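Local coordinates for protein UTP--glucose-1-phosphate uridylyltransferase (Acinetobacter baumannii, PDB 6IKX) that catalyses the transfer of a uridylyl group from UTP to glucose 1-phosphate, giving UDP-glucose and diphosphate, at residues 28-38 and 264-275. The protein carries 1 engineered substitution. Residues are numbered along the deposited sequence; the frame is centred on the assembly and turned at random.
Sequences VTVVDRPAIEY and YLKAVLHYGLEH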
loop_
_atom_site.group_PDB
_atom_site.type_symbol
_atom_site.label_atom_id
_atom_site.label_comp_id
_atom_site.label_asym_id
_atom_site.label_seq_id
_atom_site.Cartn_x
_atom_site.Cartn_y
_atom_site.Cartn_z
ATOM N N VAL A 28 6.165 8.251 -12.896
ATOM C CA VAL A 28 6.323 7.865 -14.318
ATOM C C VAL A 28 7.782 8.053 -14.748
ATOM O O VAL A 28 8.365 9.151 -14.540
ATOM C CB VAL A 28 5.329 8.709 -15.127
ATOM C CG1 VAL A 28 5.772 8.994 -16.544
ATOM C CG2 VAL A 28 3.965 8.031 -15.086
ATOM N N THR A 29 8.335 7.052 -15.416
ATOM C CA THR A 29 9.797 6.951 -15.573
ATOM C C THR A 29 10.189 7.830 -16.749
ATOM O O THR A 29 9.548 7.793 -17.784
ATOM C CB THR A 29 10.337 5.510 -15.486
ATOM O OG1 THR A 29 11.308 5.319 -16.523
ATOM C CG2 THR A 29 9.257 4.448 -15.496
ATOM N N VAL A 30 11.211 8.647 -16.530
ATOM C CA VAL A 30 11.731 9.590 -17.544
ATOM C C VAL A 30 13.195 9.236 -17.739
ATOM O O VAL A 30 14.020 9.646 -16.905
ATOM C CB VAL A 30 11.514 11.029 -17.075
ATOM C CG1 VAL A 30 12.229 12.037 -17.971
ATOM C CG2 VAL A 30 10.025 11.309 -16.966
ATOM N N VAL A 31 13.462 8.416 -18.750
ATOM C CA VAL A 31 14.785 7.787 -19.007
ATOM C C VAL A 31 14.973 6.632 -18.017
ATOM O O VAL A 31 14.762 5.469 -18.395
ATOM C CB VAL A 31 15.941 8.800 -18.917
ATOM C CG1 VAL A 31 17.213 8.236 -19.514
ATOM C CG2 VAL A 31 15.588 10.120 -19.570
ATOM N N ASP A 32 15.401 6.918 -16.798
ATOM C CA ASP A 32 15.732 5.846 -15.839
ATOM C C ASP A 32 15.353 6.217 -14.404
ATOM O O ASP A 32 15.811 5.472 -13.501
ATOM C CB ASP A 32 17.233 5.586 -15.940
ATOM C CG ASP A 32 18.101 6.734 -15.429
ATOM O OD1 ASP A 32 17.566 7.837 -15.247
ATOM O OD2 ASP A 32 19.312 6.498 -15.204
ATOM N N ARG A 33 14.609 7.310 -14.166
ATOM C CA ARG A 33 14.116 7.655 -12.800
ATOM C C ARG A 33 12.730 8.313 -12.850
ATOM O O ARG A 33 12.309 8.856 -13.853
ATOM C CB ARG A 33 15.163 8.559 -12.152
ATOM C CG ARG A 33 15.274 9.906 -12.833
ATOM C CD ARG A 33 16.622 10.576 -12.708
ATOM N NE ARG A 33 17.689 9.748 -13.243
ATOM C CZ ARG A 33 18.713 9.266 -12.553
ATOM N NH1 ARG A 33 18.861 9.543 -11.270
ATOM N NH2 ARG A 33 19.591 8.501 -13.160
ATOM N N PRO A 34 11.925 8.303 -11.776
ATOM C CA PRO A 34 10.608 8.941 -11.834
ATOM C C PRO A 34 10.707 10.473 -12.035
ATOM O O PRO A 34 11.696 11.105 -11.636
ATOM C CB PRO A 34 10.026 8.529 -10.465
ATOM C CG PRO A 34 11.250 8.508 -9.585
ATOM C CD PRO A 34 12.230 7.750 -10.455
ATOM N N ALA A 35 9.691 11.046 -12.684
ATOM C CA ALA A 35 9.614 12.474 -13.076
ATOM C C ALA A 35 9.896 13.355 -11.840
ATOM O O ALA A 35 10.600 14.361 -11.965
ATOM C CB ALA A 35 8.251 12.738 -13.694
ATOM N N ILE A 36 9.351 12.976 -10.683
ATOM C CA ILE A 36 9.391 13.772 -9.422
ATOM C C ILE A 36 10.851 14.013 -9.053
ATOM O O ILE A 36 11.114 15.040 -8.423
ATOM C CB ILE A 36 8.608 13.086 -8.272
ATOM C CG1 ILE A 36 8.363 14.023 -7.091
ATOM C CG2 ILE A 36 9.304 11.819 -7.776
ATOM C CD1 ILE A 36 7.515 15.218 -7.369
ATOM N N GLU A 37 11.749 13.073 -9.353
ATOM C CA GLU A 37 13.157 13.208 -8.922
ATOM C C GLU A 37 13.731 14.497 -9.496
ATOM O O GLU A 37 14.581 15.137 -8.842
ATOM C CB GLU A 37 14.087 12.091 -9.373
ATOM C CG GLU A 37 15.274 11.997 -8.431
ATOM C CD GLU A 37 16.450 11.167 -8.893
ATOM O OE1 GLU A 37 16.474 10.008 -8.528
ATOM O OE2 GLU A 37 17.358 11.708 -9.584
ATOM N N TYR A 38 13.293 14.848 -10.689
ATOM C CA TYR A 38 13.871 15.961 -11.479
ATOM C C TYR A 38 13.441 17.295 -10.858
ATOM O O TYR A 38 14.203 18.268 -10.957
ATOM C CB TYR A 38 13.395 15.880 -12.921
ATOM C CG TYR A 38 14.003 14.783 -13.752
ATOM C CD1 TYR A 38 13.395 13.541 -13.827
ATOM C CD2 TYR A 38 15.113 15.026 -14.548
ATOM C CE1 TYR A 38 13.927 12.531 -14.604
ATOM C CE2 TYR A 38 15.643 14.030 -15.352
ATOM C CZ TYR A 38 15.046 12.781 -15.375
ATOM O OH TYR A 38 15.537 11.798 -16.178
ATOM N N TYR A 264 5.643 14.378 -22.375
ATOM C CA TYR A 264 6.373 13.251 -21.737
ATOM C C TYR A 264 7.404 12.667 -22.719
ATOM O O TYR A 264 8.625 12.737 -22.424
ATOM C CB TYR A 264 5.399 12.199 -21.212
ATOM C CG TYR A 264 6.050 10.911 -20.779
ATOM C CD1 TYR A 264 6.796 10.845 -19.610
ATOM C CD2 TYR A 264 5.950 9.767 -21.572
ATOM C CE1 TYR A 264 7.436 9.671 -19.240
ATOM C CE2 TYR A 264 6.528 8.575 -21.178
ATOM C CZ TYR A 264 7.294 8.541 -20.029
ATOM O OH TYR A 264 7.876 7.376 -19.682
ATOM N N LEU A 265 6.955 12.146 -23.864
ATOM C CA LEU A 265 7.854 11.603 -24.930
ATOM C C LEU A 265 8.931 12.653 -25.249
ATOM O O LEU A 265 10.035 12.290 -25.635
ATOM C CB LEU A 265 7.061 11.239 -26.199
ATOM C CG LEU A 265 5.958 10.180 -26.096
ATOM C CD1 LEU A 265 6.497 8.916 -25.465
ATOM N N LYS A 266 8.620 13.936 -25.148
ATOM C CA LYS A 266 9.600 14.990 -25.527
ATOM C C LYS A 266 10.704 15.062 -24.441
ATOM O O LYS A 266 11.881 15.120 -24.782
ATOM C CB LYS A 266 8.841 16.304 -25.756
ATOM C CG LYS A 266 9.627 17.449 -26.402
ATOM C CD LYS A 266 9.100 18.811 -25.936
ATOM C CE LYS A 266 9.493 20.005 -26.780
ATOM N NZ LYS A 266 10.890 19.858 -27.230
ATOM N N ALA A 267 10.347 15.029 -23.162
ATOM C CA ALA A 267 11.293 14.972 -22.020
ATOM C C ALA A 267 12.151 13.704 -22.156
ATOM O O ALA A 267 13.398 13.796 -22.126
ATOM C CB ALA A 267 10.552 15.025 -20.695
ATOM N N VAL A 268 11.537 12.549 -22.403
ATOM C CA VAL A 268 12.335 11.297 -22.471
ATOM C C VAL A 268 13.420 11.498 -23.525
ATOM O O VAL A 268 14.528 11.066 -23.298
ATOM C CB VAL A 268 11.472 10.066 -22.773
ATOM C CG1 VAL A 268 12.346 8.839 -23.021
ATOM C CG2 VAL A 268 10.463 9.816 -21.661
ATOM N N LEU A 269 13.098 12.125 -24.649
ATOM C CA LEU A 269 14.065 12.289 -25.766
ATOM C C LEU A 269 15.175 13.273 -25.382
ATOM O O LEU A 269 16.359 13.008 -25.715
ATOM C CB LEU A 269 13.289 12.778 -26.987
ATOM C CG LEU A 269 12.511 11.685 -27.715
ATOM C CD1 LEU A 269 11.495 12.318 -28.625
ATOM C CD2 LEU A 269 13.456 10.787 -28.508
ATOM N N HIS A 270 14.808 14.398 -24.774
ATOM C CA HIS A 270 15.759 15.494 -24.421
ATOM C C HIS A 270 16.607 15.087 -23.220
ATOM O O HIS A 270 17.806 15.225 -23.316
ATOM C CB HIS A 270 15.024 16.830 -24.186
ATOM C CG HIS A 270 14.727 17.527 -25.468
ATOM N ND1 HIS A 270 15.343 18.723 -25.816
ATOM C CD2 HIS A 270 13.971 17.146 -26.522
ATOM C CE1 HIS A 270 14.945 19.067 -27.019
ATOM N NE2 HIS A 270 14.103 18.114 -27.471
ATOM N N TYR A 271 16.001 14.592 -22.133
ATOM C CA TYR A 271 16.733 14.125 -20.922
ATOM C C TYR A 271 17.603 12.906 -21.260
ATOM O O TYR A 271 18.770 12.927 -20.850
ATOM C CB TYR A 271 15.782 13.853 -19.756
ATOM C CG TYR A 271 15.324 15.118 -19.075
ATOM C CD1 TYR A 271 16.147 15.796 -18.190
ATOM C CD2 TYR A 271 14.088 15.667 -19.355
ATOM C CE1 TYR A 271 15.736 16.964 -17.575
ATOM C CE2 TYR A 271 13.666 16.826 -18.747
ATOM C CZ TYR A 271 14.487 17.485 -17.851
ATOM O OH TYR A 271 14.056 18.650 -17.266
ATOM N N GLY A 272 17.044 11.897 -21.938
ATOM C CA GLY A 272 17.761 10.721 -22.471
ATOM C C GLY A 272 19.047 11.101 -23.200
ATOM O O GLY A 272 20.128 10.517 -22.868
ATOM N N LEU A 273 18.974 12.039 -24.151
ATOM C CA LEU A 273 20.165 12.481 -24.941
ATOM C C LEU A 273 21.193 13.175 -24.038
ATOM O O LEU A 273 22.389 13.057 -24.313
ATOM C CB LEU A 273 19.725 13.389 -26.091
ATOM C CG LEU A 273 19.424 12.664 -27.408
ATOM C CD2 LEU A 273 18.589 13.540 -28.316
ATOM N N GLU A 274 20.749 13.818 -22.964
ATOM C CA GLU A 274 21.629 14.510 -22.000
ATOM C C GLU A 274 22.112 13.546 -20.912
ATOM O O GLU A 274 22.817 14.002 -19.992
ATOM C CB GLU A 274 20.850 15.634 -21.328
ATOM C CG GLU A 274 20.995 16.980 -21.994
ATOM C CD GLU A 274 21.072 18.060 -20.935
ATOM O OE1 GLU A 274 21.546 17.736 -19.824
ATOM O OE2 GLU A 274 20.644 19.202 -21.201
ATOM N N HIS A 275 21.720 12.269 -20.928
ATOM C CA HIS A 275 22.044 11.392 -19.774
ATOM C C HIS A 275 23.559 11.217 -19.713
ATOM O O HIS A 275 24.160 10.769 -20.682
ATOM C CB HIS A 275 21.322 10.060 -19.861
ATOM C CG HIS A 275 21.340 9.296 -18.584
ATOM N ND1 HIS A 275 22.400 8.491 -18.233
ATOM C CD2 HIS A 275 20.401 9.157 -17.617
ATOM C CE1 HIS A 275 22.124 7.904 -17.086
ATOM N NE2 HIS A 275 20.892 8.296 -16.686
#
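D32 OD2 is gripped by three groups: H275, R33 and K261 of the second subunit. H275 NE2 donates to D32 OD2 at 2.8 Å, with a bent N-H...O angle of 139°. It comes from above the carboxylate plane, and the ring stands at 80° to that plane. R33 NH2 bonds D32 OD2 at 2.9 Å from the opposite face of its plane, and R33 NE bonds D32 OD1, a side-on salt bridge. K261 of the second subunit adds a salt bridge to OD2, so the carboxylate is probably kept ionised. R33 NH1 continues the network to E37. H275 ND1 accepts from the backbone of K277 and L278, which helps fix the ring.

Y264, near the start of helix 261-273, donates from OH to T29 O at 2.6 Å, nearly in line with the carbonyl. With chi1 near 169°, the Y264 ring swings away from its own backbone N and reaches 28-30. V28 CG1 and V30 CG2 pack on its CE1 side. T29 OG1 bonds Y264 of the second subunit.

Between these ends, V31 CG2 sits 3.3 Å from G272 N. The edge of Y38 meets the face of Y271, centroids 4.7 Å apart. Y38 OH donates to V30 O.

Two short, weakly bonded antiparallel strands, 29-30 and 33-34, form a small hairpin whose V30-V31 part packs on helix 261-273, with its V28 end near the UTP-binding K25, in a GT-A type nucleotidyltransferase fold and at a subunit interface.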